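Local coordinates for protein endo-1,4-beta-xylanase (Bacteroides thetaiotaomicron VPI-5482, PDB 3KST) that probably hydrolyses glycosidic bonds of xylan-type polysaccharides and binds a calcium ion, as a member of glycoside hydrolase family 43, at residues I24-V29 and T249-P254; Y264-H269 and Y281-A286. One frame throughout, in Å; residues are numbered along the deposited sequence.

Interaction 1: residues I24-V29 and T249-P254. With CA (calcium ion), chain C.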
# COMPACT_ATOMS: atom_id res chain seq x y z
N ILE A 24 -4.93 -10.53 -5.12
CA ILE A 24 -4.24 -9.97 -3.92
C ILE A 24 -5.09 -8.88 -3.27
O ILE A 24 -5.96 -8.26 -3.92
CB ILE A 24 -2.85 -9.35 -4.26
CG1 ILE A 24 -2.97 -8.22 -5.32
CG2 ILE A 24 -1.88 -10.44 -4.75
CD1 ILE A 24 -1.65 -7.57 -5.75
N ALA A 25 -4.83 -8.66 -1.98
CA ALA A 25 -5.37 -7.55 -1.22
C ALA A 25 -4.21 -6.57 -0.96
O ALA A 25 -3.04 -6.87 -1.24
CB ALA A 25 -5.99 -8.03 0.10
N ASP A 26 -4.55 -5.41 -0.43
CA ASP A 26 -3.59 -4.36 -0.03
C ASP A 26 -2.51 -4.10 -1.10
O ASP A 26 -1.30 -4.07 -0.78
CB ASP A 26 -2.94 -4.83 1.29
CG ASP A 26 -3.96 -5.24 2.36
OD1 ASP A 26 -5.07 -4.62 2.47
OD2 ASP A 26 -3.65 -6.16 3.15
N PRO A 27 -2.93 -4.00 -2.39
CA PRO A 27 -1.97 -3.91 -3.47
C PRO A 27 -1.04 -2.70 -3.53
O PRO A 27 -1.37 -1.59 -3.08
CB PRO A 27 -2.88 -3.96 -4.73
CG PRO A 27 -4.08 -3.23 -4.28
CD PRO A 27 -4.30 -3.88 -2.94
N TYR A 28 0.16 -2.98 -4.05
CA TYR A 28 1.16 -1.97 -4.37
C TYR A 28 1.79 -2.28 -5.73
O TYR A 28 2.19 -3.42 -5.96
CB TYR A 28 2.27 -1.95 -3.31
CG TYR A 28 3.23 -0.83 -3.54
CD1 TYR A 28 3.00 0.43 -2.99
CD2 TYR A 28 4.35 -0.99 -4.39
CE1 TYR A 28 3.89 1.52 -3.25
CE2 TYR A 28 5.24 0.08 -4.64
CZ TYR A 28 5.01 1.31 -4.09
OH TYR A 28 5.87 2.34 -4.36
N VAL A 29 1.97 -1.25 -6.57
CA VAL A 29 2.62 -1.34 -7.88
C VAL A 29 3.89 -0.47 -7.94
O VAL A 29 3.86 0.74 -7.65
CB VAL A 29 1.62 -0.99 -9.03
CG1 VAL A 29 2.33 -0.61 -10.35
CG2 VAL A 29 0.66 -2.15 -9.24
N THR A 249 -13.80 -1.34 -1.12
CA THR A 249 -12.72 -0.76 -1.90
C THR A 249 -11.70 0.01 -1.07
O THR A 249 -12.02 1.05 -0.51
CB THR A 249 -13.23 0.16 -3.05
OG1 THR A 249 -13.92 1.29 -2.50
CG2 THR A 249 -14.10 -0.63 -4.05
N GLY A 250 -10.48 -0.51 -1.01
CA GLY A 250 -9.44 0.17 -0.23
C GLY A 250 -8.07 -0.44 -0.24
O GLY A 250 -7.78 -1.33 -1.07
N HIS A 251 -7.24 0.07 0.69
CA HIS A 251 -5.81 -0.24 0.84
C HIS A 251 -5.14 -0.31 -0.49
O HIS A 251 -4.80 -1.40 -0.99
CB HIS A 251 -5.49 -1.48 1.69
CG HIS A 251 -4.06 -1.52 2.14
ND1 HIS A 251 -3.71 -1.90 3.41
CD2 HIS A 251 -2.91 -1.13 1.53
CE1 HIS A 251 -2.39 -1.81 3.54
NE2 HIS A 251 -1.88 -1.33 2.42
N GLY A 252 -4.93 0.86 -1.06
CA GLY A 252 -4.34 0.96 -2.39
C GLY A 252 -3.03 1.70 -2.42
O GLY A 252 -2.43 1.99 -1.39
N ALA A 253 -2.62 2.04 -3.64
CA ALA A 253 -1.37 2.76 -3.85
C ALA A 253 -1.41 3.54 -5.17
O ALA A 253 -1.95 2.99 -6.18
CB ALA A 253 -0.21 1.78 -3.86
N PRO A 254 -0.90 4.80 -5.17
CA PRO A 254 -0.80 5.55 -6.42
C PRO A 254 0.47 5.19 -7.17
O PRO A 254 1.49 4.89 -6.53
CB PRO A 254 -0.78 7.01 -5.97
CG PRO A 254 -0.68 7.02 -4.48
CD PRO A 254 -0.49 5.63 -4.01
CA CA C . 0.27 -0.23 1.43
O HOH W 1 0.62 -2.64 0.67
O HOH W 2 -0.67 -0.24 -0.86
O HOH W 3 1.81 1.70 -6.29
O HOH W 4 -1.23 1.84 1.01
O HOH W 5 1.72 -1.31 3.14
O HOH W 6 0.23 1.22 3.54

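Interaction 2: residues Y264-H269 and Y281-A286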
# COMPACT_ATOMS: atom_id res chain seq x y z
N TYR A 264 -4.40 4.39 -9.66
CA TYR A 264 -4.50 4.00 -8.24
C TYR A 264 -4.97 2.54 -8.19
O TYR A 264 -6.09 2.24 -8.65
CB TYR A 264 -5.47 4.94 -7.50
CG TYR A 264 -5.46 4.74 -6.01
CD1 TYR A 264 -4.50 5.36 -5.22
CD2 TYR A 264 -6.38 3.88 -5.38
CE1 TYR A 264 -4.46 5.16 -3.83
CE2 TYR A 264 -6.35 3.69 -3.97
CZ TYR A 264 -5.39 4.33 -3.21
OH TYR A 264 -5.31 4.15 -1.83
N ILE A 265 -4.12 1.64 -7.68
CA ILE A 265 -4.47 0.21 -7.57
C ILE A 265 -5.11 0.03 -6.20
O ILE A 265 -4.67 0.65 -5.23
CB ILE A 265 -3.25 -0.73 -7.81
CG1 ILE A 265 -3.69 -2.19 -7.90
CG2 ILE A 265 -2.15 -0.56 -6.76
CD1 ILE A 265 -2.52 -3.11 -8.35
N PHE A 266 -6.12 -0.82 -6.11
CA PHE A 266 -6.83 -1.06 -4.85
C PHE A 266 -7.53 -2.41 -4.90
O PHE A 266 -7.70 -2.97 -5.98
CB PHE A 266 -7.88 0.04 -4.57
CG PHE A 266 -8.96 0.14 -5.63
CD1 PHE A 266 -8.75 0.88 -6.78
CD2 PHE A 266 -10.16 -0.56 -5.48
CE1 PHE A 266 -9.73 0.95 -7.78
CE2 PHE A 266 -11.18 -0.49 -6.47
CZ PHE A 266 -10.95 0.28 -7.63
N HIS A 267 -7.90 -2.92 -3.73
CA HIS A 267 -8.66 -4.16 -3.64
C HIS A 267 -10.15 -3.89 -3.43
O HIS A 267 -10.58 -2.76 -3.14
CB HIS A 267 -8.11 -5.12 -2.57
CG HIS A 267 -8.39 -4.71 -1.16
ND1 HIS A 267 -7.39 -4.48 -0.25
CD2 HIS A 267 -9.56 -4.48 -0.50
CE1 HIS A 267 -7.92 -4.14 0.91
NE2 HIS A 267 -9.23 -4.12 0.78
N ALA A 268 -10.93 -4.95 -3.55
CA ALA A 268 -12.35 -4.92 -3.26
C ALA A 268 -12.75 -6.32 -2.81
O ALA A 268 -12.00 -7.28 -3.02
CB ALA A 268 -13.11 -4.52 -4.50
N HIS A 269 -13.90 -6.45 -2.16
CA HIS A 269 -14.43 -7.77 -1.81
C HIS A 269 -14.61 -8.63 -3.06
O HIS A 269 -14.69 -8.09 -4.20
CB HIS A 269 -15.77 -7.68 -1.07
CG HIS A 269 -15.68 -7.04 0.28
ND1 HIS A 269 -16.78 -6.51 0.92
CD2 HIS A 269 -14.62 -6.82 1.10
CE1 HIS A 269 -16.40 -6.01 2.09
NE2 HIS A 269 -15.09 -6.19 2.22
N TYR A 281 -7.90 -4.10 -8.45
CA TYR A 281 -8.44 -3.32 -9.58
C TYR A 281 -7.67 -2.01 -9.71
O TYR A 281 -6.98 -1.59 -8.78
CB TYR A 281 -9.92 -3.01 -9.33
CG TYR A 281 -10.79 -4.25 -9.22
CD1 TYR A 281 -11.30 -4.86 -10.35
CD2 TYR A 281 -11.06 -4.84 -7.97
CE1 TYR A 281 -12.06 -6.01 -10.27
CE2 TYR A 281 -11.82 -5.99 -7.86
CZ TYR A 281 -12.32 -6.59 -9.04
OH TYR A 281 -13.08 -7.72 -8.95
N ILE A 282 -7.79 -1.35 -10.86
CA ILE A 282 -7.09 -0.09 -11.15
C ILE A 282 -8.01 1.01 -11.70
O ILE A 282 -8.80 0.76 -12.61
CB ILE A 282 -5.93 -0.32 -12.11
CG1 ILE A 282 -4.86 -1.25 -11.50
CG2 ILE A 282 -5.27 1.02 -12.52
CD1 ILE A 282 -3.80 -1.68 -12.53
N LYS A 283 -7.90 2.22 -11.15
CA LYS A 283 -8.64 3.41 -11.60
C LYS A 283 -7.62 4.50 -11.90
O LYS A 283 -6.42 4.31 -11.68
CB LYS A 283 -9.66 3.84 -10.53
CG LYS A 283 -10.94 2.99 -10.55
CD LYS A 283 -11.95 3.34 -9.41
CE LYS A 283 -12.77 4.59 -9.66
NZ LYS A 283 -13.84 4.49 -10.72
N ASP A 284 -8.08 5.62 -12.44
CA ASP A 284 -7.21 6.75 -12.70
C ASP A 284 -6.98 7.51 -11.39
O ASP A 284 -7.77 7.41 -10.46
CB ASP A 284 -7.80 7.67 -13.77
CG ASP A 284 -7.92 6.97 -15.10
OD1 ASP A 284 -6.89 6.44 -15.57
OD2 ASP A 284 -9.02 6.96 -15.65
N PHE A 285 -5.85 8.21 -11.35
CA PHE A 285 -5.42 8.99 -10.19
C PHE A 285 -4.81 10.31 -10.63
O PHE A 285 -4.02 10.33 -11.56
CB PHE A 285 -4.34 8.24 -9.43
CG PHE A 285 -3.91 8.92 -8.17
CD1 PHE A 285 -4.72 8.87 -7.06
CD2 PHE A 285 -2.72 9.63 -8.11
CE1 PHE A 285 -4.33 9.51 -5.87
CE2 PHE A 285 -2.32 10.26 -6.95
CZ PHE A 285 -3.15 10.22 -5.82
N ALA A 286 -5.13 11.38 -9.93
CA ALA A 286 -4.48 12.67 -10.24
C ALA A 286 -4.59 13.66 -9.10
O ALA A 286 -5.49 13.56 -8.28
CB ALA A 286 -5.04 13.27 -11.53
O HOH W 7 -13.22 -8.83 -6.47

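Interaction 1: residues I24-V29 and T249-P254
Asp26 lays its beta-carbon over the middle of the His251 imidazole: CB of Asp26 is 3.5 Å from the centroid of the His251 ring and only 6° off its normal, a CH-pi contact. The carboxylate tilts against the ring plane and brings OD1 of Asp26 to 3.2 Å from ND1 of His251, but the angle is too poor for a hydrogen bond. OD2 of Asp26 is instead hydrogen-bonded to Thr41. CG of His251 is anti to its backbone N (chi1 -164°), on the side where Asp26 lies. NE2 of His251 binds calcium at 2.6 Å, with the metal in the plane of the ring; five waters and Glu83 complete the site. In the five-bladed beta-propeller fold of family 43, residues 27-29 and 250-254 belong to the inner strands of two blades flanking the central axis. They run side by side at 5°, their axes 5.4 Å apart, without a direct hydrogen bond between them. Calcium-bound water bridges them: one water donates to Pro27 O at 2.7 Å and to Gly252 O at 2.9 Å, while another donates to Asp26 O. Asp26, the predicted proton acceptor, is thereby tied to the metal site through its backbone as well as through the His251 ring. Further along, CD of Pro27 packs 3.2 Å from O of His251, and CB of Ala253 reaches CD1 of Tyr28 at 3.6 Å, approaching the phenol ring obliquely.

Interaction 2: residues Y264-H269 and Y281-A286
Phe266 meets two neighbours from the opposite strand with one ring: CB of Tyr281 lies over its face, offset toward the rim and 3.8 Å from CZ of Phe266, and the alkyl chain of Lys283 comes in obliquely, CD of Lys283 3.6 Å from CE1 of Phe266. CG of Phe266 sits between its backbone N and carbonyl carbon (chi1 61°), and from there the ring extends toward the neighbouring strand. An alanine here would probably leave the Lys283 methylenes and Tyr281 CB without their aromatic partner and open a gap between them. CB of Ala268 touches the Tyr281 ring at CE2, while the Tyr264 and Phe285 rings, planes 26° and centroids 5.9 Å apart, hardly overlap. On the other face of the sheet, CG1 of Ile265 packs 3.9 Å from CG1 of Ile282. Four backbone bonds fix this register, Tyr264 with Lys283 and Phe266 with Tyr281, the shortest being Tyr281 N to Phe266 O at 2.7 Å. Farther out, Lys283 NZ forms a salt bridge with Asp241 and a hydrogen bond with Gly297 O, anchoring the chain that flanks Phe266. The whole is an antiparallel beta hairpin, as found in the blades of a beta-propeller.

Overall arrangement
Along the chain both segments of interaction 1 come before those of interaction 2, and the centres of the two contacts lie 7 Å apart. Strands 250-256, which carries His251, 262-268 and 279-287 follow one another outward from the propeller axis, with interaction 1 on the inner side of the first and interaction 2 between the second and third. Direct links are Ala253 N to Ile265 O at 2.9 Å and Asp26 N to His267 ND1 at 3.0 Å, both probable hydrogen bonds, and the packing of Val29 on Ile265. Interaction 1 thus joins neighbouring blades at the calcium site, whereas interaction 2 joins the two middle strands of one blade, with strand 293-305 beyond them.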